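PDB 3G68: putative phosphosugar isomerase from Clostridium difficile, which probably binds and isomerises a phosphorylated sugar, being a double-SIS-domain relative of the isomerase region of glucosamine-6-phosphate synthase. Local coordinates for residues T259-D264 against V316-I321. Sequence-based numbering, arbitrary orientation. Where two conformers were deposited one is given.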
loop_
_atom_site.group_PDB
_atom_site.type_symbol
_atom_site.label_atom_id
_atom_site.label_comp_id
_atom_site.label_asym_id
_atom_site.label_seq_id
_atom_site.Cartn_x
_atom_site.Cartn_y
_atom_site.Cartn_z
ATOM N N THR B 259 34.628 23.467 45.377
ATOM C CA THR B 259 33.795 22.876 44.342
ATOM C C THR B 259 34.734 22.377 43.252
ATOM O O THR B 259 35.648 23.122 42.808
ATOM C CB THR B 259 32.801 23.864 43.781
ATOM O OG1 THR B 259 31.901 24.278 44.826
ATOM C CG2 THR B 259 31.987 23.213 42.626
ATOM N N ILE B 260 34.485 21.153 42.789
ATOM C CA ILE B 260 35.303 20.533 41.723
ATOM C C ILE B 260 34.419 19.906 40.663
ATOM O O ILE B 260 33.472 19.170 40.965
ATOM C CB ILE B 260 36.307 19.425 42.189
ATOM C CG1 ILE B 260 37.139 19.871 43.383
ATOM C CG2 ILE B 260 37.260 19.053 41.041
ATOM C CD1 ILE B 260 36.419 19.760 44.659
ATOM N N PHE B 261 34.726 20.250 39.402
ATOM C CA PHE B 261 34.065 19.697 38.223
ATOM C C PHE B 261 35.103 18.801 37.563
ATOM O O PHE B 261 36.230 19.266 37.297
ATOM C CB PHE B 261 33.624 20.764 37.240
ATOM C CG PHE B 261 32.514 21.582 37.743
ATOM C CD1 PHE B 261 31.211 21.092 37.688
ATOM C CD2 PHE B 261 32.743 22.815 38.320
ATOM C CE1 PHE B 261 30.154 21.817 38.176
ATOM C CE2 PHE B 261 31.667 23.581 38.806
ATOM C CZ PHE B 261 30.373 23.080 38.731
ATOM N N ILE B 262 34.747 17.532 37.362
ATOM C CA ILE B 262 35.619 16.572 36.673
ATOM C C ILE B 262 35.010 16.280 35.294
ATOM O O ILE B 262 33.888 15.785 35.186
ATOM C CB ILE B 262 35.849 15.282 37.492
ATOM C CG1 ILE B 262 36.525 15.659 38.841
ATOM C CG2 ILE B 262 36.751 14.310 36.707
ATOM C CD1 ILE B 262 36.988 14.488 39.727
ATOM N N LEU B 263 35.760 16.633 34.255
ATOM C CA LEU B 263 35.369 16.406 32.861
ATOM C C LEU B 263 36.026 15.072 32.507
ATOM O O LEU B 263 37.220 15.015 32.240
ATOM C CB LEU B 263 35.885 17.554 31.995
ATOM C CG LEU B 263 35.420 18.965 32.390
ATOM C CD1 LEU B 263 35.971 20.002 31.361
ATOM C CD2 LEU B 263 33.911 19.008 32.451
ATOM N N ASP B 264 35.243 14.005 32.589
ATOM C CA ASP B 264 35.731 12.637 32.443
ATOM C C ASP B 264 35.548 12.116 31.010
ATOM O O ASP B 264 34.453 11.710 30.602
ATOM C CB ASP B 264 35.047 11.730 33.474
ATOM C CG ASP B 264 35.457 10.260 33.337
ATOM O OD1 ASP B 264 36.512 9.969 32.729
ATOM O OD2 ASP B 264 34.704 9.402 33.833
ATOM N N VAL B 316 29.645 22.504 27.256
ATOM C CA VAL B 316 28.270 23.070 27.196
ATOM C C VAL B 316 27.661 23.238 28.603
ATOM O O VAL B 316 27.150 24.318 28.912
ATOM C CB VAL B 316 27.345 22.249 26.247
ATOM C CG1 VAL B 316 25.869 22.642 26.376
ATOM C CG2 VAL B 316 27.779 22.455 24.840
ATOM N N PRO B 317 27.691 22.181 29.447
ATOM C CA PRO B 317 27.154 22.319 30.816
ATOM C C PRO B 317 27.752 23.430 31.652
ATOM O O PRO B 317 27.035 24.087 32.401
ATOM C CB PRO B 317 27.426 20.951 31.452
ATOM C CG PRO B 317 28.254 20.222 30.478
ATOM C CD PRO B 317 28.031 20.773 29.164
ATOM N N ILE B 318 29.059 23.648 31.509
ATOM C CA ILE B 318 29.750 24.646 32.292
ATOM C C ILE B 318 29.365 26.031 31.766
ATOM O O ILE B 318 29.084 26.917 32.558
ATOM C CB ILE B 318 31.304 24.480 32.279
ATOM C CG1 ILE B 318 31.711 23.100 32.796
ATOM C CG2 ILE B 318 31.925 25.546 33.171
ATOM C CD1 ILE B 318 31.260 22.850 34.180
ATOM N N GLN B 319 29.348 26.218 30.448
ATOM C CA GLN B 319 28.864 27.485 29.884
ATOM C C GLN B 319 27.441 27.755 30.265
ATOM O O GLN B 319 27.077 28.916 30.475
ATOM C CB GLN B 319 28.988 27.483 28.361
ATOM C CG GLN B 319 30.415 27.500 27.873
ATOM C CD GLN B 319 30.530 27.002 26.463
ATOM O OE1 GLN B 319 29.764 26.122 26.033
ATOM N NE2 GLN B 319 31.490 27.557 25.714
ATOM N N LEU B 320 26.598 26.722 30.359
ATOM C CA LEU B 320 25.213 26.940 30.771
ATOM C C LEU B 320 25.136 27.405 32.212
ATOM O O LEU B 320 24.272 28.242 32.557
ATOM C CB LEU B 320 24.284 25.754 30.476
ATOM C CG LEU B 320 22.805 26.003 30.713
ATOM C CD1 LEU B 320 22.281 27.245 29.923
ATOM C CD2 LEU B 320 22.026 24.767 30.305
ATOM N N ILE B 321 26.026 26.878 33.066
ATOM C CA ILE B 321 26.132 27.349 34.440
ATOM C C ILE B 321 26.438 28.841 34.433
ATOM O O ILE B 321 25.830 29.574 35.196
ATOM C CB ILE B 321 27.195 26.605 35.269
ATOM C CG1 ILE B 321 26.698 25.214 35.645
ATOM C CG2 ILE B 321 27.506 27.386 36.576
ATOM C CD1 ILE B 321 27.785 24.282 36.272
#
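I321 N is hydrogen-bonded to P317 O (3.0 Å) in the helix that carries I321 and I318 to the ring of F261. This is helix-on-sheet packing in the α/β fold of a SIS domain: strand 258-264 is the middle strand of a five-stranded parallel sheet, and helix 316-324 lies over one of its faces. The contact between the segments is wholly apolar and small, burying 152 Å², with the backbones 8.8 Å apart from F261 CA to I318 CA.

I318 brings its CD1 methyl over one face of the F261 ring, 4.1 Å from the centroid and 18° from the ring normal, a CH-pi contact. The methyl is displaced toward the CG-CD1 rim, with I318 CD1 3.9 Å from F261 CD1. With CG1 anti to the carbonyl carbon and CD1 folded back (chi2 -60°), the I318 side chain ends above the ring. I321, one helical turn on, keeps its CG1-CD1 arm extended (chi2 170°) and comes obliquely to the far end of the ring, on the same side of its plane as the I318 methyl.

F261 also meets I211 and the ring of F286 on the adjoining strands; I262 instead packs on helix 271-279, and L263 on I213 and F314. On the helix, L320 packs on Y191 and I198 of helix 187-200, and Q319 OE1 is hydrogen-bonded to Y148 OH. Against the phenyl ring, the I321 CD1 methyl sits off the plane beyond the CE1-CZ rim, 3.8 Å from F261 CZ.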